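Local coordinates for protein 3-hydroxyacyl-CoA dehydrogenase type-2 (Mycobacterium avium, PDB 3PPI) that probably catalyses the NAD-dependent oxidation of 3-hydroxyacyl-CoA thioesters to their 3-keto forms, as a tetrameric short-chain dehydrogenase with a Rossmann fold, at residues F28-I34 with L101-A107; T136-L141 with A186-K191; I215-M220 with L272-F278; T24-F28 with L259-G263; F114-I120 with I182-Y187. All coordinates share one frame; numbering follows the deposited sequence. Where two conformers were deposited one is given.

Interaction 1 (F28-I34 with L101-A107)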
# COMPACT_ATOMS: atom_id res chain seq x y z
N PHE A 28 -0.67 27.50 17.57
CA PHE A 28 -1.58 27.21 18.68
C PHE A 28 -2.11 28.42 19.45
O PHE A 28 -2.97 28.27 20.31
CB PHE A 28 -0.92 26.25 19.66
CG PHE A 28 -0.65 24.86 19.10
CD1 PHE A 28 -1.20 24.42 17.89
CD2 PHE A 28 0.13 23.98 19.82
CE1 PHE A 28 -0.95 23.12 17.41
CE2 PHE A 28 0.39 22.69 19.35
CZ PHE A 28 -0.15 22.26 18.15
N GLU A 29 -1.61 29.62 19.14
CA GLU A 29 -2.02 30.83 19.86
C GLU A 29 -3.54 31.03 19.75
O GLU A 29 -4.10 31.03 18.65
CB GLU A 29 -1.27 32.06 19.34
N GLY A 30 -4.19 31.13 20.89
CA GLY A 30 -5.63 31.39 20.96
C GLY A 30 -6.51 30.19 20.60
O GLY A 30 -7.72 30.32 20.56
N ALA A 31 -5.90 29.04 20.38
CA ALA A 31 -6.64 27.88 19.86
C ALA A 31 -6.94 26.83 20.94
O ALA A 31 -6.30 26.80 22.00
CB ALA A 31 -5.87 27.24 18.71
N SER A 32 -7.91 25.97 20.63
CA SER A 32 -8.25 24.84 21.48
C SER A 32 -8.38 23.55 20.66
O SER A 32 -8.49 23.58 19.42
CB SER A 32 -9.54 25.10 22.24
OG SER A 32 -10.60 25.40 21.35
N ALA A 33 -8.37 22.44 21.39
CA ALA A 33 -8.36 21.10 20.81
C ALA A 33 -9.25 20.18 21.64
O ALA A 33 -9.45 20.41 22.84
CB ALA A 33 -6.96 20.57 20.79
N ILE A 34 -9.80 19.16 20.99
CA ILE A 34 -10.54 18.08 21.66
C ILE A 34 -9.76 16.78 21.44
O ILE A 34 -9.36 16.47 20.31
CB ILE A 34 -11.96 17.90 21.08
CG1 ILE A 34 -12.87 19.08 21.43
CG2 ILE A 34 -12.62 16.60 21.59
CD1 ILE A 34 -14.07 19.19 20.51
N LEU A 101 -12.53 27.66 25.56
CA LEU A 101 -11.11 27.61 25.91
C LEU A 101 -10.22 28.25 24.85
O LEU A 101 -9.01 28.20 24.96
CB LEU A 101 -10.67 26.15 26.13
CG LEU A 101 -11.18 25.45 27.39
CD1 LEU A 101 -10.67 24.01 27.44
CD2 LEU A 101 -10.75 26.21 28.65
N GLY A 102 -10.83 28.83 23.81
CA GLY A 102 -10.09 29.35 22.66
C GLY A 102 -10.92 29.03 21.43
O GLY A 102 -12.06 28.60 21.57
N ARG A 103 -10.38 29.24 20.23
CA ARG A 103 -11.11 28.84 19.03
C ARG A 103 -10.72 27.39 18.71
O ARG A 103 -9.55 27.07 18.58
CB ARG A 103 -10.83 29.77 17.83
CG ARG A 103 -11.74 29.49 16.58
CD ARG A 103 -13.18 29.14 17.03
NE ARG A 103 -14.25 29.12 16.04
CZ ARG A 103 -14.78 28.03 15.47
NH1 ARG A 103 -14.30 26.80 15.72
NH2 ARG A 103 -15.79 28.17 14.61
N LEU A 104 -11.72 26.52 18.62
CA LEU A 104 -11.48 25.12 18.30
C LEU A 104 -10.86 25.04 16.93
O LEU A 104 -11.47 25.46 15.94
CB LEU A 104 -12.79 24.32 18.32
CG LEU A 104 -12.70 22.85 17.94
CD1 LEU A 104 -11.71 22.09 18.83
CD2 LEU A 104 -14.09 22.23 18.02
N ARG A 105 -9.64 24.52 16.85
CA ARG A 105 -8.99 24.33 15.56
C ARG A 105 -8.47 22.91 15.31
O ARG A 105 -8.13 22.59 14.18
CB ARG A 105 -7.87 25.35 15.39
CG ARG A 105 -8.36 26.79 15.30
CD ARG A 105 -7.19 27.73 14.92
NE ARG A 105 -7.62 29.12 14.78
CZ ARG A 105 -8.14 29.67 13.68
NH1 ARG A 105 -8.32 28.97 12.56
NH2 ARG A 105 -8.50 30.95 13.70
N TYR A 106 -8.45 22.07 16.35
CA TYR A 106 -7.79 20.78 16.30
C TYR A 106 -8.53 19.69 17.06
O TYR A 106 -9.14 19.95 18.08
CB TYR A 106 -6.41 20.91 16.93
CG TYR A 106 -5.55 21.99 16.31
CD1 TYR A 106 -4.99 21.80 15.07
CD2 TYR A 106 -5.34 23.20 16.96
CE1 TYR A 106 -4.21 22.77 14.48
CE2 TYR A 106 -4.56 24.19 16.38
CZ TYR A 106 -3.99 23.96 15.13
OH TYR A 106 -3.23 24.90 14.52
N ALA A 107 -8.46 18.46 16.56
CA ALA A 107 -8.95 17.31 17.31
C ALA A 107 -8.02 16.13 17.06
O ALA A 107 -7.48 15.98 15.96
CB ALA A 107 -10.38 16.98 16.92

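Interaction 2 (T136-L141 with A186-K191)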
# COMPACT_ATOMS: atom_id res chain seq x y z
N THR A 136 -17.89 -3.06 17.23
CA THR A 136 -16.54 -2.63 16.95
C THR A 136 -16.50 -1.57 15.85
O THR A 136 -15.83 -0.53 15.99
CB THR A 136 -15.65 -3.83 16.59
OG1 THR A 136 -15.67 -4.73 17.70
CG2 THR A 136 -14.21 -3.40 16.27
N ILE A 137 -17.22 -1.83 14.76
CA ILE A 137 -17.37 -0.84 13.70
C ILE A 137 -17.98 0.46 14.27
O ILE A 137 -17.52 1.55 13.95
CB ILE A 137 -18.27 -1.34 12.54
CG1 ILE A 137 -17.70 -2.59 11.85
CG2 ILE A 137 -18.55 -0.21 11.52
CD1 ILE A 137 -16.22 -2.58 11.56
N ASP A 138 -19.03 0.33 15.09
CA ASP A 138 -19.70 1.50 15.67
C ASP A 138 -18.74 2.39 16.49
O ASP A 138 -18.73 3.60 16.31
CB ASP A 138 -20.87 1.11 16.58
CG ASP A 138 -22.10 0.62 15.81
OD1 ASP A 138 -22.27 0.89 14.60
OD2 ASP A 138 -22.93 -0.05 16.45
N LEU A 139 -17.93 1.79 17.35
CA LEU A 139 -17.05 2.54 18.23
C LEU A 139 -15.88 3.18 17.46
O LEU A 139 -15.62 4.37 17.60
CB LEU A 139 -16.50 1.64 19.34
CG LEU A 139 -15.57 2.29 20.37
CD1 LEU A 139 -16.28 3.48 21.03
CD2 LEU A 139 -15.09 1.29 21.43
N TYR A 140 -15.18 2.37 16.64
CA TYR A 140 -13.91 2.79 16.04
C TYR A 140 -14.03 3.50 14.70
O TYR A 140 -13.21 4.39 14.39
CB TYR A 140 -12.93 1.61 15.94
CG TYR A 140 -12.57 1.08 17.28
CD1 TYR A 140 -11.78 1.83 18.14
CD2 TYR A 140 -13.07 -0.14 17.74
CE1 TYR A 140 -11.48 1.37 19.43
CE2 TYR A 140 -12.76 -0.61 19.00
CZ TYR A 140 -11.96 0.15 19.84
OH TYR A 140 -11.67 -0.27 21.12
N LEU A 141 -15.03 3.10 13.90
CA LEU A 141 -15.25 3.73 12.59
C LEU A 141 -16.36 4.78 12.68
O LEU A 141 -16.10 5.97 12.47
CB LEU A 141 -15.54 2.67 11.52
CG LEU A 141 -15.76 3.17 10.10
CD1 LEU A 141 -14.64 4.17 9.67
CD2 LEU A 141 -15.84 1.98 9.14
N ALA A 186 -12.94 -7.95 13.15
CA ALA A 186 -13.77 -6.77 13.46
C ALA A 186 -12.89 -5.51 13.59
O ALA A 186 -13.13 -4.49 12.93
CB ALA A 186 -14.58 -6.98 14.70
N TYR A 187 -11.85 -5.62 14.41
CA TYR A 187 -10.91 -4.49 14.63
C TYR A 187 -10.18 -4.11 13.34
O TYR A 187 -10.02 -2.93 13.03
CB TYR A 187 -9.92 -4.87 15.74
CG TYR A 187 -9.02 -3.75 16.23
CD1 TYR A 187 -9.51 -2.81 17.13
CD2 TYR A 187 -7.69 -3.66 15.84
CE1 TYR A 187 -8.71 -1.80 17.61
CE2 TYR A 187 -6.86 -2.65 16.32
CZ TYR A 187 -7.38 -1.72 17.22
OH TYR A 187 -6.61 -0.69 17.73
N ALA A 188 -9.77 -5.11 12.57
CA ALA A 188 -9.07 -4.90 11.32
C ALA A 188 -9.93 -4.12 10.32
O ALA A 188 -9.47 -3.14 9.69
CB ALA A 188 -8.64 -6.27 10.71
N ALA A 189 -11.17 -4.54 10.18
CA ALA A 189 -12.14 -3.86 9.30
C ALA A 189 -12.38 -2.40 9.72
O ALA A 189 -12.31 -1.48 8.89
CB ALA A 189 -13.46 -4.64 9.28
N ALA A 190 -12.60 -2.19 11.00
CA ALA A 190 -12.88 -0.86 11.54
C ALA A 190 -11.71 0.08 11.30
O ALA A 190 -11.87 1.19 10.82
CB ALA A 190 -13.20 -0.95 13.01
N LYS A 191 -10.52 -0.40 11.59
CA LYS A 191 -9.32 0.43 11.47
C LYS A 191 -8.90 0.66 10.02
O LYS A 191 -8.40 1.74 9.67
CB LYS A 191 -8.22 -0.20 12.32
CG LYS A 191 -8.56 -0.18 13.84
CD LYS A 191 -8.78 1.25 14.36
CE LYS A 191 -8.57 1.39 15.92
NZ LYS A 191 -8.46 2.84 16.36
O HOH W 1 -10.75 4.29 15.92

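Interaction 3 (I215-M220 with L272-F278)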
# COMPACT_ATOMS: atom_id res chain seq x y z
N ILE A 215 -2.74 8.40 12.46
CA ILE A 215 -1.64 7.61 13.00
C ILE A 215 -2.15 6.19 13.08
O ILE A 215 -3.25 5.94 13.60
CB ILE A 215 -1.23 8.09 14.41
CG1 ILE A 215 -0.74 9.55 14.37
CG2 ILE A 215 -0.15 7.16 15.00
CD1 ILE A 215 -0.49 10.16 15.77
N ALA A 216 -1.35 5.26 12.56
CA ALA A 216 -1.61 3.82 12.71
C ALA A 216 -0.59 3.24 13.69
O ALA A 216 0.52 2.91 13.30
CB ALA A 216 -1.51 3.10 11.35
N PRO A 217 -0.96 3.14 14.97
CA PRO A 217 0.01 2.60 15.91
C PRO A 217 0.22 1.10 15.76
O PRO A 217 -0.67 0.38 15.31
CB PRO A 217 -0.61 2.89 17.28
CG PRO A 217 -1.71 3.86 17.05
CD PRO A 217 -2.18 3.65 15.64
N GLY A 218 1.41 0.66 16.14
CA GLY A 218 1.69 -0.75 16.35
C GLY A 218 1.20 -1.12 17.74
O GLY A 218 0.09 -0.74 18.12
N THR A 219 2.00 -1.85 18.49
CA THR A 219 1.65 -2.27 19.86
C THR A 219 2.16 -1.23 20.84
O THR A 219 3.38 -1.02 20.95
CB THR A 219 2.23 -3.66 20.18
OG1 THR A 219 1.96 -4.54 19.08
CG2 THR A 219 1.61 -4.24 21.48
N MET A 220 1.23 -0.60 21.56
CA MET A 220 1.52 0.54 22.41
C MET A 220 1.27 0.22 23.88
O MET A 220 0.39 -0.59 24.21
CB MET A 220 0.63 1.73 22.02
CG MET A 220 0.67 2.14 20.55
SD MET A 220 2.32 2.46 19.88
CE MET A 220 2.61 4.14 20.46
N LEU A 272 3.29 4.06 13.22
CA LEU A 272 4.11 4.36 14.41
C LEU A 272 4.24 3.06 15.20
O LEU A 272 3.40 2.75 16.04
CB LEU A 272 3.43 5.44 15.25
CG LEU A 272 4.19 6.00 16.43
CD1 LEU A 272 5.41 6.76 15.93
CD2 LEU A 272 3.28 6.89 17.32
N ASP A 273 5.25 2.27 14.86
CA ASP A 273 5.23 0.84 15.17
C ASP A 273 6.58 0.12 15.36
O ASP A 273 6.61 -1.12 15.44
CB ASP A 273 4.41 0.11 14.09
CG ASP A 273 5.03 0.20 12.69
OD1 ASP A 273 6.22 0.59 12.51
OD2 ASP A 273 4.31 -0.15 11.74
N GLY A 274 7.69 0.85 15.47
CA GLY A 274 9.00 0.21 15.68
C GLY A 274 9.41 -0.73 14.55
O GLY A 274 10.20 -1.63 14.75
N ALA A 275 8.87 -0.48 13.36
CA ALA A 275 9.00 -1.33 12.15
C ALA A 275 8.29 -2.71 12.26
O ALA A 275 8.54 -3.60 11.45
CB ALA A 275 10.45 -1.50 11.72
N GLN A 276 7.37 -2.85 13.22
CA GLN A 276 6.59 -4.08 13.34
C GLN A 276 5.66 -4.30 12.13
O GLN A 276 5.06 -3.36 11.61
CB GLN A 276 5.75 -4.09 14.62
CG GLN A 276 5.15 -5.46 14.87
CD GLN A 276 4.31 -5.59 16.11
OE1 GLN A 276 3.94 -4.61 16.79
NE2 GLN A 276 3.96 -6.83 16.40
N ARG A 277 5.56 -5.55 11.70
CA ARG A 277 4.48 -5.97 10.81
C ARG A 277 3.77 -7.13 11.54
O ARG A 277 4.43 -8.10 11.93
CB ARG A 277 5.03 -6.42 9.45
CG ARG A 277 5.83 -5.35 8.68
CD ARG A 277 4.93 -4.26 8.20
NE ARG A 277 5.55 -3.19 7.41
CZ ARG A 277 6.08 -2.08 7.92
NH1 ARG A 277 6.18 -1.92 9.23
NH2 ARG A 277 6.57 -1.15 7.11
N PHE A 278 2.45 -7.02 11.75
CA PHE A 278 1.72 -8.05 12.51
C PHE A 278 1.74 -9.37 11.76
O PHE A 278 1.44 -9.43 10.56
CB PHE A 278 0.24 -7.70 12.74
CG PHE A 278 -0.03 -6.63 13.79
CD1 PHE A 278 0.93 -6.25 14.72
CD2 PHE A 278 -1.31 -6.07 13.87
CE1 PHE A 278 0.62 -5.28 15.70
CE2 PHE A 278 -1.62 -5.10 14.84
CZ PHE A 278 -0.65 -4.71 15.76
O HOH W 2 4.82 -1.86 17.42

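Interaction 4 (T24-F28 with L259-G263)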
# COMPACT_ATOMS: atom_id res chain seq x y z
N THR A 24 4.32 29.72 23.54
CA THR A 24 3.32 28.99 22.73
C THR A 24 3.65 29.17 21.26
O THR A 24 3.93 30.28 20.81
CB THR A 24 1.88 29.50 22.99
OG1 THR A 24 1.50 29.21 24.35
CG2 THR A 24 0.88 28.86 22.04
N ILE A 25 3.59 28.08 20.51
CA ILE A 25 3.92 28.13 19.10
C ILE A 25 2.81 28.87 18.35
O ILE A 25 1.66 28.84 18.75
CB ILE A 25 4.20 26.73 18.52
CG1 ILE A 25 2.92 25.90 18.37
CG2 ILE A 25 5.19 25.95 19.43
CD1 ILE A 25 3.15 24.63 17.60
N LYS A 26 3.18 29.55 17.27
CA LYS A 26 2.25 30.41 16.54
C LYS A 26 0.97 29.67 16.08
O LYS A 26 -0.13 30.22 16.20
CB LYS A 26 2.95 31.06 15.33
N GLN A 27 1.11 28.44 15.60
CA GLN A 27 -0.05 27.64 15.19
C GLN A 27 -1.11 27.58 16.31
O GLN A 27 -2.31 27.62 16.04
CB GLN A 27 0.35 26.20 14.81
CG GLN A 27 1.17 26.01 13.49
CD GLN A 27 2.70 26.04 13.71
OE1 GLN A 27 3.21 26.80 14.55
NE2 GLN A 27 3.43 25.23 12.95
N PHE A 28 -0.67 27.50 17.57
CA PHE A 28 -1.58 27.21 18.68
C PHE A 28 -2.11 28.42 19.45
O PHE A 28 -2.97 28.27 20.31
CB PHE A 28 -0.92 26.25 19.66
CG PHE A 28 -0.65 24.86 19.10
CD1 PHE A 28 -1.20 24.42 17.89
CD2 PHE A 28 0.13 23.98 19.82
CE1 PHE A 28 -0.95 23.12 17.41
CE2 PHE A 28 0.39 22.69 19.35
CZ PHE A 28 -0.15 22.26 18.15
N LEU A 259 1.71 16.06 13.33
CA LEU A 259 0.67 16.10 12.29
C LEU A 259 -0.18 17.36 12.36
O LEU A 259 -0.70 17.84 11.36
CB LEU A 259 -0.22 14.87 12.38
CG LEU A 259 0.49 13.55 12.03
CD1 LEU A 259 -0.40 12.33 12.25
CD2 LEU A 259 1.00 13.59 10.61
N LEU A 260 -0.32 17.89 13.56
CA LEU A 260 -1.05 19.12 13.78
C LEU A 260 -0.26 20.35 13.35
O LEU A 260 -0.86 21.33 12.93
CB LEU A 260 -1.44 19.26 15.26
CG LEU A 260 -2.45 18.25 15.80
CD1 LEU A 260 -2.79 18.58 17.23
CD2 LEU A 260 -3.73 18.19 14.95
N THR A 261 1.07 20.31 13.44
CA THR A 261 1.88 21.51 13.22
C THR A 261 2.58 21.60 11.86
O THR A 261 2.82 22.70 11.37
CB THR A 261 2.95 21.67 14.32
OG1 THR A 261 3.75 20.49 14.37
CG2 THR A 261 2.29 21.93 15.69
N ASN A 262 2.94 20.47 11.25
CA ASN A 262 3.64 20.53 9.95
C ASN A 262 2.63 20.94 8.88
O ASN A 262 1.61 20.27 8.71
CB ASN A 262 4.23 19.17 9.58
CG ASN A 262 4.99 19.21 8.27
OD1 ASN A 262 4.39 19.24 7.20
ND2 ASN A 262 6.31 19.23 8.36
N GLY A 263 2.92 22.00 8.14
CA GLY A 263 1.93 22.59 7.24
C GLY A 263 1.63 21.84 5.94
O GLY A 263 0.64 22.14 5.29

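Interaction 5 (F114-I120 with I182-Y187)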
# COMPACT_ATOMS: atom_id res chain seq x y z
N PHE A 114 -9.79 -2.67 22.78
CA PHE A 114 -9.80 -3.80 21.84
C PHE A 114 -11.17 -3.92 21.15
O PHE A 114 -12.21 -3.52 21.72
CB PHE A 114 -9.54 -5.13 22.58
CG PHE A 114 -8.21 -5.21 23.31
CD1 PHE A 114 -7.01 -4.86 22.68
CD2 PHE A 114 -8.16 -5.70 24.62
CE1 PHE A 114 -5.79 -4.96 23.37
CE2 PHE A 114 -6.93 -5.80 25.30
CZ PHE A 114 -5.75 -5.43 24.67
N GLY A 115 -11.16 -4.52 19.96
CA GLY A 115 -12.38 -5.01 19.33
C GLY A 115 -12.81 -6.33 19.98
O GLY A 115 -12.15 -6.83 20.90
N VAL A 116 -13.93 -6.88 19.51
CA VAL A 116 -14.40 -8.20 19.99
C VAL A 116 -13.44 -9.28 19.47
O VAL A 116 -13.08 -9.27 18.27
CB VAL A 116 -15.86 -8.48 19.52
CG1 VAL A 116 -15.97 -8.36 17.99
CG2 VAL A 116 -16.33 -9.88 19.96
N ALA A 117 -12.99 -10.17 20.35
CA ALA A 117 -12.12 -11.30 19.97
C ALA A 117 -12.96 -12.51 19.57
O ALA A 117 -13.55 -13.17 20.44
CB ALA A 117 -11.20 -11.68 21.11
N GLN A 118 -13.04 -12.79 18.27
CA GLN A 118 -13.79 -13.93 17.75
C GLN A 118 -13.37 -14.20 16.31
O GLN A 118 -13.17 -13.28 15.53
CB GLN A 118 -15.31 -13.66 17.81
CG GLN A 118 -15.77 -12.38 17.08
CD GLN A 118 -17.29 -12.19 17.08
OE1 GLN A 118 -18.01 -13.00 17.66
NE2 GLN A 118 -17.77 -11.12 16.43
N ARG A 119 -13.23 -15.47 15.97
CA ARG A 119 -12.92 -15.91 14.61
C ARG A 119 -14.18 -15.81 13.75
O ARG A 119 -15.30 -15.94 14.26
CB ARG A 119 -12.47 -17.37 14.63
CG ARG A 119 -11.29 -17.67 15.57
CD ARG A 119 -9.97 -17.53 14.86
NE ARG A 119 -9.88 -18.49 13.76
CZ ARG A 119 -9.25 -19.65 13.83
NH1 ARG A 119 -9.23 -20.46 12.78
NH2 ARG A 119 -8.63 -20.00 14.95
N ILE A 120 -14.00 -15.61 12.45
CA ILE A 120 -15.13 -15.57 11.50
C ILE A 120 -15.93 -16.85 11.58
O ILE A 120 -17.17 -16.84 11.59
CB ILE A 120 -14.63 -15.44 10.04
CG1 ILE A 120 -14.16 -14.02 9.80
CG2 ILE A 120 -15.73 -15.81 9.05
CD1 ILE A 120 -13.53 -13.82 8.42
N ILE A 182 -5.61 -13.04 13.26
CA ILE A 182 -6.58 -14.08 13.52
C ILE A 182 -7.42 -13.70 14.74
O ILE A 182 -6.89 -13.34 15.77
CB ILE A 182 -5.89 -15.45 13.73
CG1 ILE A 182 -5.26 -15.95 12.43
CG2 ILE A 182 -6.91 -16.51 14.24
CD1 ILE A 182 -4.41 -17.25 12.53
N GLY A 183 -8.74 -13.80 14.62
CA GLY A 183 -9.65 -13.48 15.72
C GLY A 183 -9.95 -11.98 15.81
O GLY A 183 -10.75 -11.55 16.63
N GLN A 184 -9.33 -11.18 14.95
CA GLN A 184 -9.47 -9.73 15.03
C GLN A 184 -9.95 -9.11 13.70
O GLN A 184 -9.62 -7.98 13.39
CB GLN A 184 -8.16 -9.10 15.53
CG GLN A 184 -7.73 -9.58 16.94
CD GLN A 184 -8.60 -9.05 18.10
OE1 GLN A 184 -9.16 -7.95 18.02
NE2 GLN A 184 -8.67 -9.81 19.18
N THR A 185 -10.80 -9.83 12.97
CA THR A 185 -11.39 -9.29 11.76
C THR A 185 -12.24 -8.03 12.01
O THR A 185 -12.25 -7.13 11.16
CB THR A 185 -12.24 -10.34 11.00
OG1 THR A 185 -13.23 -10.89 11.87
CG2 THR A 185 -11.33 -11.48 10.43
N ALA A 186 -12.94 -7.95 13.15
CA ALA A 186 -13.77 -6.77 13.46
C ALA A 186 -12.89 -5.51 13.59
O ALA A 186 -13.13 -4.49 12.93
CB ALA A 186 -14.58 -6.98 14.70
N TYR A 187 -11.85 -5.62 14.41
CA TYR A 187 -10.91 -4.49 14.63
C TYR A 187 -10.18 -4.11 13.34
O TYR A 187 -10.02 -2.93 13.03
CB TYR A 187 -9.92 -4.87 15.74
CG TYR A 187 -9.02 -3.75 16.23
CD1 TYR A 187 -9.51 -2.81 17.13
CD2 TYR A 187 -7.69 -3.66 15.84
CE1 TYR A 187 -8.71 -1.80 17.61
CE2 TYR A 187 -6.86 -2.65 16.32
CZ TYR A 187 -7.38 -1.72 17.22
OH TYR A 187 -6.61 -0.69 17.73
O HOH W 3 -8.61 -5.74 19.43
O HOH W 4 -13.27 -10.11 15.36
O HOH W 5 -11.76 -7.52 16.56
O HOH W 6 -11.88 -12.65 13.20

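Interaction 1 (F28-I34 with L101-A107)
S32 and R105 meet where strands 31-36 and 103-109, neighbours at the middle of the parallel Rossmann sheet, run side by side. Backbone hydrogen bonds form the frame. R103 N gives to G30 O, S32 N to R103 O (2.8 Å) and I34 N to Y106 O (3.1 Å). S32 O receives R105 N at 3.0 Å and, weakly, Y106 N at 3.4 Å. This double use of one carbonyl marks a beta bulge: R105 is the extra residue, and the register slips by one between S32 and A33. G30 suits the type II turn that leads in because its phi is positive, and G102, likewise without a side chain, lets its CA come to 3.3 Å from G30 O.

Aromatic packing is supplied by F28, which makes an offset edge-to-face pair with Y106: its edge turns toward one face of the tyrosine, with centroids 5.3 Å apart and planes at 71°. R105 CB lies over the opposite face, toward the rim, while A31 CB touches the ring edge. A31 and A33 are small enough for the tyrosine side chain to lie against them.

Aliphatic contacts occupy the other side of the sheet, where I34 CD1 meets L104 CD2 at 3.9 Å against helices 88-98 and 130-156. On this same side S32 holds OG between its backbone N and carbonyl carbon (chi1 57°), where it bonds to A98 O.

The polar ends of R103 and R105 reach carbonyls of S154, E159 and R166, leaving the strand pair itself joined by amides and apolar surfaces. The contact is thus a buried one in which hydrogen bonding sets the register and apolar packing lies on both faces of the strand pair.

Interaction 2 (T136-L141 with A186-K191)
T136 sets CB and OG1 beside A186 CB and its methyl CG2 over the A186 carbonyl carbon, 3.7 Å from A186 C, where helices 130-156 and 185-205 cross at -38° with their local axes 8.8 Å apart. Its hydroxyl is bonded to G132 O of its own helix.

One residue on, I137 bends at chi2 (-43°) to bring CD1 to 3.7 Å from A190 CB, and the same methyl also reaches A189 CB. Alanines suit this side of helix 185-205 because their short side chains let a branched residue settle close to the backbone. I137 also packs on I137 of the second subunit.

Y140 follows. Its CB touches A190 CB at 3.9 Å, and its ring presents a face to the edge of Y187, a T-shaped pair with centroids 5.6 Å apart and planes at 78°. The Y140 hydroxyl bonds to G112 O. K191 NZ comes obliquely to Y140 CD1 and also bonds to T172 O. Water 1 joins K191 NZ (2.7 Å) to Y140 O (2.9 Å), within the wider, pi-type turn at 138-141. L141 closes the row with CB on A190 O.

Y187 and K191 have the YxxxK spacing of short-chain dehydrogenases, and K191 CG lies over the centre of the Y187 ring. The presumed active-site lysine is thus tied through water 1 to a main-chain carbonyl, consistent with the water-to-backbone link known in this family.

Interaction 3 (I215-M220 with L272-F278)
P217 and L272 form a single parallel bridge in which L272 N gives to A216 O (3.0 Å) and G218 N to L272 O (2.9 Å), joining strand 210-217 to strand 269-272, the outermost of this chain's Rossmann sheet. Beyond the bridge both segments leave the sheet. The segment 272-278 folds at once into a type I' turn from D273 to Q276, closed by Q276 N on D273 O; G274 takes its positive phi easily.

G218 fits its place because it has no side chain: its CA lies 3.6 Å from D273 CB. Earlier in the strand, I215 lies beside L272 and points the same way, with I215 CG2 4.0 Å from L272 CB, while I215 also packs on helix 249-261. M220, bent at both chi2 (-53°) and chi3 (-81°), curls back so that its CE reaches L272 CD2, a place suited to a flexible unbranched chain.

The D273 carboxylate pairs with R271 and, in a long salt bridge of 3.6 Å, through OD2 with R277 NH1, which also bonds to Q276 O. Such an acid suits a turn crowded with arginines. R277 NH2 goes on to G267 O of the third subunit, tying the turn to the tetramer interface.

Where the two segments diverge, water 2 spans the gap, accepting from T219 N at 3.0 Å and giving to D273 O at 2.8 Å. T219 OG1 sits at the edge of the F278 ring, 3.7 Å from CE1.

Interaction 4 (T24-F28 with L259-G263)
The C-terminal end of helix 249-261, at L260 and T261, is met by I25, Q27 and F28 of the turn that leads into the first strand of the Rossmann sheet. The polar link is one hydrogen bond, Q27 NE2 to T261 O, 3.0 Å long with an N-H...O angle of 148°. T261 is the last residue of the helix, where carbonyls run short of following helical N-H partners, and a glutamine is long enough to offer one from outside. A bend at chi2 (91°) swings its amide across to the helix end, and T261 O lies close to the plane of that amide.

The apolar link centres on the methyl of T261. With OG1 turned back along the helix to A257 O, CG2 is left to face the turn, where it touches I25 CD1 at 3.4 Å, tighter than usual, and F28 CZ at 3.5 Å. I25 CD1 also lies over one face of F28, 3.7 Å above its plane and toward the rim, so I25 CD1 and the F28 ring together make the apolar surface that the T261 methyl meets. L260 CB approaches F28 CZ near the ring plane at 4.4 Å. The turn itself is closed by F28 N on I25 O.

Around the contact, F28 continues inward onto L55, and L260 packs on A168 and V170 of strand 167-172. Helix 249-261 thereby lies against the sheet, with the N-terminal turn beside its end and N262 reaching D254 of the third subunit.

Interaction 5 (F114-I120 with I182-Y187)
Y187 lays its ring obliquely beside the backbone of G115, with CD1 3.7 Å from G115 N; the absence of a side chain at G115 lets the loop pass this close to CB of the tyrosine. CG stands anti to the backbone N (chi1 -171°), which carries the ring out alongside the loop. One residue earlier, A186 CB meets V116 CG1 at 3.8 Å, a small methyl against a branched one.

Q184, at the N-cap position of helix 185-205, folds back through chi2 (-71°) so that its amide lies between loop and helix. NE2 rests 3.7 Å from A117 CB, while OE1 takes a proton from water 3 (2.7 Å), which in turn accepts from G115 N at 2.9 Å. A glutamine can thus accept from water while its NE2 packs on A117. Water 5 accepts from Y187 N and lies within hydrogen-bonding distance of Q184 OE1 and V116 O; water 4 accepts from A186 N and is likewise within reach of V116 O.

The one direct hydrogen bond is from Q118 N to G183 O (3.1 Å); G183 takes its positive phi without strain. Water 6 joins Q118 O to T185 OG1 (2.6 Å), whose hydroxyl also bonds to Y145 OH of the second subunit. In the conformers given, I120 crosses the T185 methyl at about a right angle, and I182 CG2 lies over one face of the R119 guanidinium, whose NH1 bonds to D204 O of that subunit.

A loop after strand 103-109 lying over the start of helix 185-205 is consistent with the rim of the substrate pocket in short-chain dehydrogenases, Y187 being the presumed catalytic tyrosine of the YxxxK pair.

Interactions 1 and 4 share F28 and touch through Y106 OH and Q27 O, 3.2 Å apart, so strand pairing and the N-terminal turn form one unit. Interactions 2 and 5 share A186 and Y187, with centres about 10 Å apart at the start of helix 185-205; both reach the second subunit and border the presumed active site. These units lie on opposite sides of the chain's centre, the centres of interactions 1 and 5 being about 36 Å apart. Interaction 3, about 17 Å from interaction 2 between centres, meets interaction 4 where I215 CG1 packs 3.5 Å from L259 CD1; both touch the third subunit. Separately, a magnesium ion is bound at G37 and G40, in the glycine-rich loop that probably takes the NAD cofactor.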